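Local coordinates for protein aldehyde Dehydrogenase (Burkholderia cenocepacia, PDB 4O6R) that probably oxidises aldehydes to carboxylic acids with NAD+ or NADP+, and binds adenosine monophosphate in its nucleotide pocket, at residues G151-W156 with V178-E183; W156-M161 with G286-A291. One frame throughout, in Å; residues are numbered along the deposited sequence.

How the interactions relate
Interactions 1 and 2 have their centres about 13 Å apart. Interaction 1 pairs strands 138-153 and 176-180, parallel neighbours in a mixed sheet and the two strands of a beta-alpha-beta unit whose helix is 159-172; it lies near their carboxyl ends. Interaction 2 takes up the loop between the first strand and that helix and joins it to 286-291, a loop between helix 270-282 and strand 294-298. Trp156 belongs to both. The segments alternate in sequence: 178-183 falls between 156-161 and 286-291. One connection thus links the nucleotide pocket to the loop carrying Cys289, the probable catalytic cysteine by family resemblance.

Interaction 1: G151-W156 with V178-E183; sequences GQIVPW and VLKPSE. With AMP (adenosine monophosphate), chain E.
Gln152 and Leu179 sit side by side on adjacent parallel strands, and backbone bonds set the register. Gln152 N donates to Val178 O at 2.9 Å, Lys180 N to Gln152 O at 2.7 Å in an almost straight bond (170° at the hydrogen), and Val154 N to Lys180 O at a longer 3.2 Å. Beyond the strands a water bridges Pro155 O and Ser182 N. Just past its strand, Val154 points toward the partner segment; in the conformer described, CG2 packs on Leu179 CG at 4.0 Å. Gln152 NE2 is bonded to Lys166 O and Tyr476 OH, whereas its buried OE1 has no polar partner and meets Leu179 CD1. These strands and helix 159-172 form a beta-alpha-beta unit of the Rossmann-like nucleotide-binding domain of aldehyde dehydrogenases, and AMP lies at the strands' carboxyl ends. Polar contacts to the ribose come from both segments. Val154 O accepts from AMP O3' at 2.8 Å, while the Lys180 chain, bent along its length (chi3 91°), brings NZ within 3.0 Å of AMP O2'. Pro181 O, Gly211 O and a salt bridge to Glu183 OE1, whose hydrogen bond is weak, also grip that ammonium, probably stabilising its charge. Ile153 packs its CG2 on the ribose. At the pocket's margin, Ser182 OG, hydrogen-bonded to Ile184 N, merely lies beside the Trp156 indole edge.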
loop_
_atom_site.group_PDB
_atom_site.type_symbol
_atom_site.label_atom_id
_atom_site.label_comp_id
_atom_site.label_asym_id
_atom_site.label_seq_id
_atom_site.Cartn_x
_atom_site.Cartn_y
_atom_site.Cartn_z
ATOM N N GLY A 151 9.146 1.759 25.310
ATOM C CA GLY A 151 9.684 2.784 26.166
ATOM C C GLY A 151 9.952 4.018 25.327
ATOM O O GLY A 151 10.445 3.899 24.193
ATOM N N GLN A 152 9.644 5.185 25.879
ATOM C CA GLN A 152 9.785 6.442 25.139
ATOM C C GLN A 152 10.406 7.499 26.021
ATOM O O GLN A 152 9.925 7.774 27.111
ATOM C CB GLN A 152 8.426 6.893 24.596
ATOM C CG GLN A 152 7.707 5.792 23.819
ATOM C CD GLN A 152 6.353 6.203 23.272
ATOM O OE1 GLN A 152 5.540 6.826 23.965
ATOM N NE2 GLN A 152 6.098 5.864 22.019
ATOM N N ILE A 153 11.457 8.131 25.513
ATOM C CA ILE A 153 12.194 9.168 26.230
ATOM C C ILE A 153 12.142 10.428 25.389
ATOM O O ILE A 153 12.548 10.411 24.236
ATOM C CB ILE A 153 13.652 8.733 26.500
ATOM C CG1 ILE A 153 13.674 7.526 27.431
ATOM C CG2 ILE A 153 14.445 9.871 27.138
ATOM C CD1 ILE A 153 14.978 6.788 27.508
ATOM N N VAL A 154 11.721 11.520 26.036
ATOM C CA VAL A 154 11.248 12.764 25.403
ATOM C C VAL A 154 11.973 13.990 26.004
ATOM O O VAL A 154 12.043 14.087 27.227
ATOM C CB VAL A 154 9.733 12.903 25.737
ATOM C CG1 VAL A 154 9.135 14.133 25.113
ATOM C CG2 VAL A 154 8.957 11.658 25.322
ATOM N N PRO A 155 12.502 14.938 25.173
ATOM C CA PRO A 155 13.122 16.092 25.754
ATOM C C PRO A 155 12.126 17.217 26.101
ATOM O O PRO A 155 10.904 17.022 26.026
ATOM C CB PRO A 155 14.097 16.524 24.666
ATOM C CG PRO A 155 13.432 16.171 23.413
ATOM C CD PRO A 155 12.563 14.982 23.700
ATOM N N TRP A 156 12.669 18.387 26.437
ATOM C CA TRP A 156 11.902 19.455 27.063
ATOM C C TRP A 156 11.431 20.548 26.114
ATOM O O TRP A 156 10.824 21.507 26.585
ATOM C CB TRP A 156 12.744 20.090 28.170
ATOM C CG TRP A 156 14.178 20.331 27.767
ATOM C CD1 TRP A 156 15.245 19.545 28.064
ATOM C CD2 TRP A 156 14.676 21.408 26.956
ATOM N NE1 TRP A 156 16.385 20.079 27.509
ATOM C CE2 TRP A 156 16.059 21.216 26.814
ATOM C CE3 TRP A 156 14.081 22.519 26.336
ATOM C CZ2 TRP A 156 16.883 22.127 26.116
ATOM C CZ3 TRP A 156 14.895 23.423 25.629
ATOM C CH2 TRP A 156 16.283 23.219 25.535
ATOM N N VAL A 178 5.544 3.040 28.382
ATOM C CA VAL A 178 6.196 3.668 29.521
ATOM C C VAL A 178 6.953 4.855 28.936
ATOM O O VAL A 178 7.869 4.672 28.128
ATOM C CB VAL A 178 7.164 2.721 30.233
ATOM C CG1 VAL A 178 7.838 3.430 31.381
ATOM C CG2 VAL A 178 6.402 1.468 30.708
ATOM N N LEU A 179 6.527 6.050 29.330
ATOM C CA LEU A 179 7.075 7.257 28.797
ATOM C C LEU A 179 7.832 8.024 29.901
ATOM O O LEU A 179 7.295 8.284 30.982
ATOM C CB LEU A 179 5.989 8.104 28.136
ATOM C CG LEU A 179 6.468 9.342 27.342
ATOM C CD1 LEU A 179 5.604 9.602 26.108
ATOM C CD2 LEU A 179 6.435 10.564 28.200
ATOM N N LYS A 180 9.064 8.398 29.598
ATOM C CA LYS A 180 9.879 9.233 30.486
ATOM C C LYS A 180 10.001 10.640 29.899
ATOM O O LYS A 180 10.850 10.887 29.025
ATOM C CB LYS A 180 11.278 8.641 30.742
ATOM C CG LYS A 180 11.993 9.416 31.893
ATOM C CD LYS A 180 13.479 9.656 31.720
ATOM C CE LYS A 180 13.843 10.946 31.032
ATOM N NZ LYS A 180 13.578 12.190 31.796
ATOM N N PRO A 181 9.145 11.569 30.352
ATOM C CA PRO A 181 9.249 12.933 29.822
ATOM C C PRO A 181 10.398 13.645 30.498
ATOM O O PRO A 181 10.946 13.143 31.507
ATOM C CB PRO A 181 7.907 13.556 30.216
ATOM C CG PRO A 181 7.598 12.910 31.526
ATOM C CD PRO A 181 8.112 11.481 31.406
ATOM N N SER A 182 10.762 14.805 29.985
ATOM C CA SER A 182 11.825 15.566 30.604
ATOM C C SER A 182 11.423 16.003 31.980
ATOM O O SER A 182 10.310 16.530 32.190
ATOM C CB SER A 182 12.136 16.831 29.809
ATOM O OG SER A 182 13.129 17.539 30.494
ATOM N N GLU A 183 12.342 15.819 32.924
ATOM C CA GLU A 183 12.125 16.264 34.297
ATOM C C GLU A 183 12.176 17.783 34.401
ATOM O O GLU A 183 11.735 18.330 35.393
ATOM C CB GLU A 183 13.132 15.610 35.266
ATOM C CG GLU A 183 14.568 16.088 35.162
ATOM C CD GLU A 183 15.359 15.535 33.992
ATOM O OE1 GLU A 183 14.827 14.814 33.101
ATOM O OE2 GLU A 183 16.574 15.830 34.003
HETATM P P AMP E . 19.588 14.643 26.239
HETATM O O1P AMP E . 19.680 14.321 24.787
HETATM O O2P AMP E . 20.624 13.860 27.075
HETATM O O3P AMP E . 19.489 16.155 26.508
HETATM O "O5'" AMP E . 18.139 14.103 26.817
HETATM C "C5'" AMP E . 16.823 14.046 26.200
HETATM C "C4'" AMP E . 15.952 13.098 27.078
HETATM O "O4'" AMP E . 16.726 11.919 27.379
HETATM C "C3'" AMP E . 15.497 13.614 28.450
HETATM O "O3'" AMP E . 14.146 13.208 28.842
HETATM C "C2'" AMP E . 16.583 13.059 29.387
HETATM O "O2'" AMP E . 16.250 12.977 30.792
HETATM C "C1'" AMP E . 16.906 11.697 28.777
HETATM N N9 AMP E . 18.264 11.138 29.095
HETATM C C8 AMP E . 19.385 11.811 29.496
HETATM N N7 AMP E . 20.423 10.941 29.725
HETATM C C5 AMP E . 19.990 9.677 29.461
HETATM C C6 AMP E . 20.544 8.290 29.470
HETATM N N6 AMP E . 21.812 8.036 29.821
HETATM N N1 AMP E . 19.768 7.248 29.118
HETATM C C2 AMP E . 18.492 7.462 28.766
HETATM N N3 AMP E . 17.913 8.684 28.746
HETATM C C4 AMP E . 18.573 9.818 29.063
HETATM O O HOH W 1 9.073 15.951 27.949
#

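Interaction 2: W156-M161 with G286-A291; sequences WNFPLM and GQACIA
Trp156 and Gln287 meet with their side chains crossing at about a right angle, the indole and amide planes 66° apart. The benzo end of the indole does the touching: CZ3 lies 3.3 Å from Gln287 OE1, and Gln287 CD sits at the ring edge. Gln287 stays extended beyond CG (chi2 165°), which carries its amide out to the indole; OE1 takes a hydrogen bond from Thr332 N, and its approach to CZ3 is a contact only. Asn157 turns its amide toward the backbone of the same glutamine. Its ND2 donates to Gln287 O at 3.0 Å, with the oxygen near the asparagine's amide plane but the donor well above the carbonyl plane. A water links the two loops as well, held at 3.1 Å by Cys289 N and weakly by Asn157 ND2. Phe158 offers the edge of its ring to Ala288, CE2 to CB 4.0 Å. Gln287 and Ala288 directly precede Cys289, probably the family's nucleophile. Asn284 ND2 reinforces the join by bonding both Asn157 O and Gln287 O. Phe158 is at the N-cap position of helix 159-172, whose first turn packs against helices 87-98, 102-123 and 187-199, while 286-291 leads from helix 270-282 into strand 294-298.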
loop_
_atom_site.group_PDB
_atom_site.type_symbol
_atom_site.label_atom_id
_atom_site.label_comp_id
_atom_site.label_asym_id
_atom_site.label_seq_id
_atom_site.Cartn_x
_atom_site.Cartn_y
_atom_site.Cartn_z
ATOM N N TRP A 156 12.669 18.387 26.437
ATOM C CA TRP A 156 11.902 19.455 27.063
ATOM C C TRP A 156 11.431 20.548 26.114
ATOM O O TRP A 156 10.824 21.507 26.585
ATOM C CB TRP A 156 12.744 20.090 28.170
ATOM C CG TRP A 156 14.178 20.331 27.767
ATOM C CD1 TRP A 156 15.245 19.545 28.064
ATOM C CD2 TRP A 156 14.676 21.408 26.956
ATOM N NE1 TRP A 156 16.385 20.079 27.509
ATOM C CE2 TRP A 156 16.059 21.216 26.814
ATOM C CE3 TRP A 156 14.081 22.519 26.336
ATOM C CZ2 TRP A 156 16.883 22.127 26.116
ATOM C CZ3 TRP A 156 14.895 23.423 25.629
ATOM C CH2 TRP A 156 16.283 23.219 25.535
ATOM N N ASN A 157 11.693 20.434 24.800
ATOM C CA ASN A 157 11.407 21.576 23.920
ATOM C C ASN A 157 9.956 21.674 23.412
ATOM O O ASN A 157 9.439 22.784 23.268
ATOM C CB ASN A 157 12.410 21.678 22.779
ATOM C CG ASN A 157 12.459 20.452 21.928
ATOM O OD1 ASN A 157 12.541 19.348 22.438
ATOM N ND2 ASN A 157 12.448 20.633 20.628
ATOM N N PHE A 158 9.289 20.533 23.215
ATOM C CA PHE A 158 7.875 20.492 22.837
ATOM C C PHE A 158 7.223 19.375 23.638
ATOM O O PHE A 158 6.740 18.402 23.082
ATOM C CB PHE A 158 7.712 20.213 21.339
ATOM C CG PHE A 158 8.105 21.359 20.427
ATOM C CD1 PHE A 158 7.336 22.513 20.375
ATOM C CD2 PHE A 158 9.184 21.242 19.564
ATOM C CE1 PHE A 158 7.647 23.543 19.506
ATOM C CE2 PHE A 158 9.503 22.263 18.675
ATOM C CZ PHE A 158 8.740 23.418 18.645
ATOM N N PRO A 159 7.232 19.489 24.973
ATOM C CA PRO A 159 6.799 18.339 25.757
ATOM C C PRO A 159 5.362 17.930 25.515
ATOM O O PRO A 159 5.087 16.730 25.433
ATOM C CB PRO A 159 7.020 18.760 27.210
ATOM C CG PRO A 159 7.309 20.212 27.190
ATOM C CD PRO A 159 7.727 20.597 25.805
ATOM N N LEU A 160 4.459 18.889 25.404
ATOM C CA LEU A 160 3.059 18.538 25.163
ATOM C C LEU A 160 2.920 17.869 23.800
ATOM O O LEU A 160 2.352 16.784 23.678
ATOM C CB LEU A 160 2.170 19.776 25.241
ATOM C CG LEU A 160 0.672 19.596 25.016
ATOM C CD1 LEU A 160 0.095 18.604 26.018
ATOM C CD2 LEU A 160 -0.043 20.933 25.105
ATOM N N MET A 161 3.482 18.479 22.769
ATOM C CA MET A 161 3.360 17.927 21.416
ATOM C C MET A 161 3.970 16.528 21.328
ATOM O O MET A 161 3.425 15.652 20.656
ATOM C CB MET A 161 4.010 18.865 20.408
ATOM C CG MET A 161 3.357 18.902 19.044
ATOM S SD MET A 161 4.121 20.236 18.083
ATOM C CE MET A 161 5.829 19.626 18.032
ATOM N N GLY A 286 14.090 29.055 19.079
ATOM C CA GLY A 286 15.083 28.202 18.431
ATOM C C GLY A 286 15.294 26.817 19.005
ATOM O O GLY A 286 16.204 26.085 18.559
ATOM N N GLN A 287 14.431 26.410 19.934
ATOM C CA GLN A 287 14.574 25.142 20.621
ATOM C C GLN A 287 13.755 24.092 19.867
ATOM O O GLN A 287 12.674 23.653 20.291
ATOM C CB GLN A 287 14.121 25.276 22.078
ATOM C CG GLN A 287 14.899 26.316 22.863
ATOM C CD GLN A 287 14.226 26.698 24.190
ATOM O OE1 GLN A 287 14.866 26.738 25.238
ATOM N NE2 GLN A 287 12.938 26.964 24.139
ATOM N N ALA A 288 14.272 23.764 18.684
ATOM C CA ALA A 288 13.614 22.882 17.761
ATOM C C ALA A 288 14.711 22.181 16.995
ATOM O O ALA A 288 15.584 22.819 16.434
ATOM C CB ALA A 288 12.706 23.663 16.805
ATOM N N CYS A 289 14.677 20.860 16.963
ATOM C CA CYS A 289 15.732 20.142 16.285
ATOM C C CYS A 289 15.682 20.392 14.769
ATOM O O CYS A 289 16.683 20.182 14.092
ATOM C CB CYS A 289 15.682 18.652 16.630
ATOM S SG CYS A 289 15.782 18.293 18.411
ATOM N N ILE A 290 14.540 20.864 14.250
ATOM C CA ILE A 290 14.443 21.271 12.835
ATOM C C ILE A 290 14.570 22.758 12.561
ATOM O O ILE A 290 14.240 23.220 11.452
ATOM C CB ILE A 290 13.111 20.799 12.201
ATOM C CG1 ILE A 290 11.905 21.209 13.055
ATOM C CG2 ILE A 290 13.200 19.297 11.991
ATOM C CD1 ILE A 290 10.555 21.049 12.336
ATOM N N ALA A 291 15.047 23.506 13.551
ATOM C CA ALA A 291 15.210 24.948 13.384
ATOM C C ALA A 291 16.062 25.248 12.181
ATOM O O ALA A 291 17.030 24.552 11.932
ATOM C CB ALA A 291 15.859 25.543 14.602
HETATM O O HOH W 2 12.005 19.449 17.667
#